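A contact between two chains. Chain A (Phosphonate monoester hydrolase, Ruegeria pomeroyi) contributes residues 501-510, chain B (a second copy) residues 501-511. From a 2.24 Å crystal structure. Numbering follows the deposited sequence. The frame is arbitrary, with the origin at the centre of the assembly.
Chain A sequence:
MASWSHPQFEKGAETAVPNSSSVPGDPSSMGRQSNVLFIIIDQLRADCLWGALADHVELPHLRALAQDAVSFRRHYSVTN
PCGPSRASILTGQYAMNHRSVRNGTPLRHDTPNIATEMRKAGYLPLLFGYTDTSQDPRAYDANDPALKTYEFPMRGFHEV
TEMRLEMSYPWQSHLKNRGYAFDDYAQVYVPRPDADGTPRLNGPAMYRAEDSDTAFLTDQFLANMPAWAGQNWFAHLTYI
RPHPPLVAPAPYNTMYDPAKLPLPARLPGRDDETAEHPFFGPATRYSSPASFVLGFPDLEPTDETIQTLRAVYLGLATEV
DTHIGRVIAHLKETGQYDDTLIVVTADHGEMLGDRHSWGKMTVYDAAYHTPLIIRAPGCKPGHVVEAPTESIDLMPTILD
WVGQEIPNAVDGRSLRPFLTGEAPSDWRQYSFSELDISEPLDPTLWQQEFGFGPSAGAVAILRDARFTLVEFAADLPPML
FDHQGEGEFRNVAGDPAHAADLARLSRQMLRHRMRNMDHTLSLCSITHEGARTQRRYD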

# COMPACT_ATOMS: atom_id res chain seq x y z
N ASP A 501 -21.18 -12.06 44.00
CA ASP A 501 -21.54 -11.03 43.03
C ASP A 501 -20.31 -10.62 42.25
O ASP A 501 -20.37 -10.50 41.03
CB ASP A 501 -22.17 -9.80 43.70
CG ASP A 501 -23.45 -10.05 44.47
OD1 ASP A 501 -24.39 -10.63 43.89
OD2 ASP A 501 -23.55 -9.55 45.60
N LEU A 502 -19.17 -10.44 42.97
CA LEU A 502 -17.85 -10.08 42.43
C LEU A 502 -17.38 -11.12 41.40
O LEU A 502 -16.99 -10.74 40.29
CB LEU A 502 -16.83 -9.95 43.60
CG LEU A 502 -15.39 -9.50 43.27
CD1 LEU A 502 -15.35 -8.06 42.81
CD2 LEU A 502 -14.49 -9.67 44.48
N ALA A 503 -17.46 -12.42 41.75
CA ALA A 503 -17.07 -13.52 40.87
C ALA A 503 -17.95 -13.60 39.60
O ALA A 503 -17.43 -13.83 38.50
CB ALA A 503 -17.09 -14.83 41.64
N ARG A 504 -19.28 -13.41 39.77
CA ARG A 504 -20.28 -13.45 38.70
C ARG A 504 -20.09 -12.30 37.69
O ARG A 504 -20.12 -12.54 36.47
CB ARG A 504 -21.70 -13.43 39.31
CG ARG A 504 -22.84 -13.39 38.27
CD ARG A 504 -24.22 -13.32 38.90
NE ARG A 504 -24.31 -12.27 39.92
CZ ARG A 504 -24.64 -11.01 39.69
NH1 ARG A 504 -24.95 -10.60 38.46
NH2 ARG A 504 -24.67 -10.13 40.68
N LEU A 505 -19.88 -11.06 38.20
CA LEU A 505 -19.66 -9.87 37.36
C LEU A 505 -18.33 -9.91 36.62
O LEU A 505 -18.26 -9.48 35.47
CB LEU A 505 -19.79 -8.58 38.17
CG LEU A 505 -21.19 -8.23 38.62
CD1 LEU A 505 -21.14 -7.39 39.82
CD2 LEU A 505 -21.97 -7.55 37.51
N SER A 506 -17.27 -10.41 37.29
CA SER A 506 -15.94 -10.56 36.70
C SER A 506 -15.94 -11.61 35.56
O SER A 506 -15.25 -11.41 34.55
CB SER A 506 -14.92 -10.89 37.79
OG SER A 506 -13.63 -10.41 37.42
N ARG A 507 -16.76 -12.68 35.69
CA ARG A 507 -16.90 -13.68 34.61
C ARG A 507 -17.64 -13.05 33.44
O ARG A 507 -17.26 -13.25 32.28
CB ARG A 507 -17.57 -14.97 35.09
CG ARG A 507 -17.73 -16.07 34.01
CD ARG A 507 -17.51 -17.49 34.51
NE ARG A 507 -17.76 -17.63 35.94
CZ ARG A 507 -16.84 -18.01 36.81
NH1 ARG A 507 -15.63 -18.36 36.41
NH2 ARG A 507 -17.13 -18.04 38.11
N GLN A 508 -18.66 -12.23 33.75
CA GLN A 508 -19.41 -11.45 32.77
C GLN A 508 -18.47 -10.47 32.03
O GLN A 508 -18.58 -10.33 30.82
CB GLN A 508 -20.56 -10.71 33.47
CG GLN A 508 -21.56 -10.06 32.53
CD GLN A 508 -22.91 -9.89 33.16
OE1 GLN A 508 -23.04 -9.68 34.38
NE2 GLN A 508 -23.94 -9.96 32.33
N MET A 509 -17.53 -9.85 32.76
CA MET A 509 -16.50 -8.96 32.19
C MET A 509 -15.51 -9.73 31.33
O MET A 509 -15.12 -9.24 30.26
CB MET A 509 -15.77 -8.16 33.29
CG MET A 509 -14.75 -7.18 32.73
SD MET A 509 -13.78 -6.28 33.95
CE MET A 509 -14.91 -4.91 34.29
N LEU A 510 -15.06 -10.93 31.81
CA LEU A 510 -14.16 -11.82 31.09
C LEU A 510 -14.81 -12.22 29.76
O LEU A 510 -14.19 -12.07 28.70
CB LEU A 510 -13.80 -13.08 31.94
CG LEU A 510 -12.93 -14.15 31.25
CD1 LEU A 510 -11.49 -13.67 31.06
CD2 LEU A 510 -12.90 -15.41 32.04
N ASP B 501 -10.42 -20.51 44.70
CA ASP B 501 -9.39 -20.86 43.72
C ASP B 501 -9.86 -20.46 42.33
O ASP B 501 -9.10 -19.85 41.58
CB ASP B 501 -9.07 -22.38 43.74
CG ASP B 501 -8.55 -22.92 45.07
OD1 ASP B 501 -7.56 -22.35 45.60
OD2 ASP B 501 -9.07 -23.98 45.52
N LEU B 502 -11.15 -20.78 42.01
CA LEU B 502 -11.84 -20.46 40.75
C LEU B 502 -11.82 -18.95 40.49
O LEU B 502 -11.42 -18.55 39.39
CB LEU B 502 -13.30 -20.99 40.79
CG LEU B 502 -14.16 -20.88 39.50
CD1 LEU B 502 -13.66 -21.79 38.38
CD2 LEU B 502 -15.59 -21.31 39.79
N ALA B 503 -12.19 -18.14 41.50
CA ALA B 503 -12.22 -16.67 41.41
C ALA B 503 -10.84 -16.07 41.18
O ALA B 503 -10.70 -15.18 40.35
CB ALA B 503 -12.86 -16.07 42.66
N ARG B 504 -9.81 -16.59 41.92
CA ARG B 504 -8.41 -16.17 41.85
C ARG B 504 -7.79 -16.47 40.47
O ARG B 504 -7.15 -15.59 39.90
CB ARG B 504 -7.60 -16.83 42.97
CG ARG B 504 -6.09 -16.53 42.97
CD ARG B 504 -5.34 -17.27 44.07
NE ARG B 504 -5.68 -18.69 44.13
CZ ARG B 504 -5.04 -19.65 43.47
NH1 ARG B 504 -4.02 -19.35 42.68
NH2 ARG B 504 -5.43 -20.91 43.58
N LEU B 505 -8.01 -17.70 39.94
CA LEU B 505 -7.49 -18.11 38.64
C LEU B 505 -8.14 -17.37 37.47
O LEU B 505 -7.45 -17.03 36.51
CB LEU B 505 -7.59 -19.63 38.44
CG LEU B 505 -6.65 -20.48 39.29
CD1 LEU B 505 -7.22 -21.83 39.49
CD2 LEU B 505 -5.28 -20.54 38.71
N SER B 506 -9.46 -17.13 37.55
CA SER B 506 -10.24 -16.39 36.55
C SER B 506 -9.80 -14.91 36.49
O SER B 506 -9.72 -14.35 35.39
CB SER B 506 -11.73 -16.55 36.82
OG SER B 506 -12.47 -16.41 35.61
N ARG B 507 -9.43 -14.32 37.63
CA ARG B 507 -8.92 -12.94 37.66
C ARG B 507 -7.53 -12.91 37.04
O ARG B 507 -7.23 -11.99 36.26
CB ARG B 507 -8.94 -12.34 39.08
CG ARG B 507 -8.48 -10.87 39.16
CD ARG B 507 -9.37 -9.98 40.04
NE ARG B 507 -9.88 -10.73 41.18
CZ ARG B 507 -11.15 -10.84 41.52
NH1 ARG B 507 -12.08 -10.21 40.83
NH2 ARG B 507 -11.50 -11.59 42.55
N GLN B 508 -6.73 -13.95 37.32
CA GLN B 508 -5.40 -14.14 36.74
C GLN B 508 -5.52 -14.29 35.20
O GLN B 508 -4.71 -13.70 34.48
CB GLN B 508 -4.74 -15.37 37.39
CG GLN B 508 -3.27 -15.54 37.04
CD GLN B 508 -2.53 -16.35 38.07
OE1 GLN B 508 -3.07 -17.27 38.72
NE2 GLN B 508 -1.25 -16.04 38.23
N MET B 509 -6.56 -15.01 34.72
CA MET B 509 -6.87 -15.18 33.30
C MET B 509 -7.35 -13.85 32.68
O MET B 509 -6.94 -13.53 31.57
CB MET B 509 -7.93 -16.27 33.09
CG MET B 509 -8.23 -16.51 31.61
SD MET B 509 -9.50 -17.73 31.29
CE MET B 509 -8.51 -19.24 31.34
N LEU B 510 -8.22 -13.10 33.40
CA LEU B 510 -8.73 -11.81 32.97
C LEU B 510 -7.54 -10.84 32.80
O LEU B 510 -7.42 -10.20 31.75
CB LEU B 510 -9.76 -11.24 33.99
CG LEU B 510 -10.33 -9.82 33.68
CD1 LEU B 510 -11.24 -9.84 32.47
CD2 LEU B 510 -11.10 -9.28 34.85
N ARG B 511 -6.66 -10.77 33.81
CA ARG B 511 -5.46 -9.93 33.78
C ARG B 511 -4.53 -10.25 32.62
O ARG B 511 -3.99 -9.33 32.03
CB ARG B 511 -4.69 -10.00 35.11
CG ARG B 511 -5.39 -9.26 36.23
CD ARG B 511 -4.43 -8.96 37.37
NE ARG B 511 -5.05 -8.05 38.35
CZ ARG B 511 -5.25 -8.36 39.62
NH1 ARG B 511 -4.86 -9.53 40.10
NH2 ARG B 511 -5.82 -7.48 40.44

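How do the two backbones lie against each other? Each stretch is part of a longer helix, and the two run in the same general direction, their axes 29° apart and 10.2 Å from each other at closest approach. They converge toward the C-terminal end, where the CA atoms of Leu A510 and Leu B510 are 5.7 Å apart; the CA atoms of Arg A507 and Ser B506 are still separated by 7.4 Å.

What does the start of chain B offer its neighbour? Asp B501 is out of reach and turns to its own helix, where Arg B504 NH2 donates to Asp B501 OD1 at 3.3 Å in a salt bridge one turn along. Leu B502 does point toward chain A, and its CD2 lies 4.0 Å from Arg A507 NH2, a van der Waals contact between a methyl group and a guanidinium.

Why do Ser B506 and Arg B507 form no hydrogen bond across the contact? Ser B506 OG is 3.8 Å from Arg A507 NH1, too far for one, and both atoms are hydrogen-bonded elsewhere in the structure. The same hydroxyl also packs 3.7 Å from Leu A510 CD2. Arg B507 repeats the arrangement in reverse: its CA-to-CB bond points sideways, but the long side chain brings NH1 to 3.8 Å from Ser A506 OG and NH2 to 4.0 Å from Leu A502 CD2.

What happens where the helices come closest? Met B509 SD sits 4.2 Å from Leu A510 CD2, and Leu B510 CD2 meets Met A509 SD at 4.1 Å. Between the helices the two leucines touch, Leu A510 CD1 to Leu B510 CD1 at 4.1 Å, while Leu B510 CD1 also approaches Leu A510 CA at 3.8 Å. These leucines bury the most surface here; with no hydrogen bond across the stretches, they and the arginine and serine contacts hold by van der Waals packing.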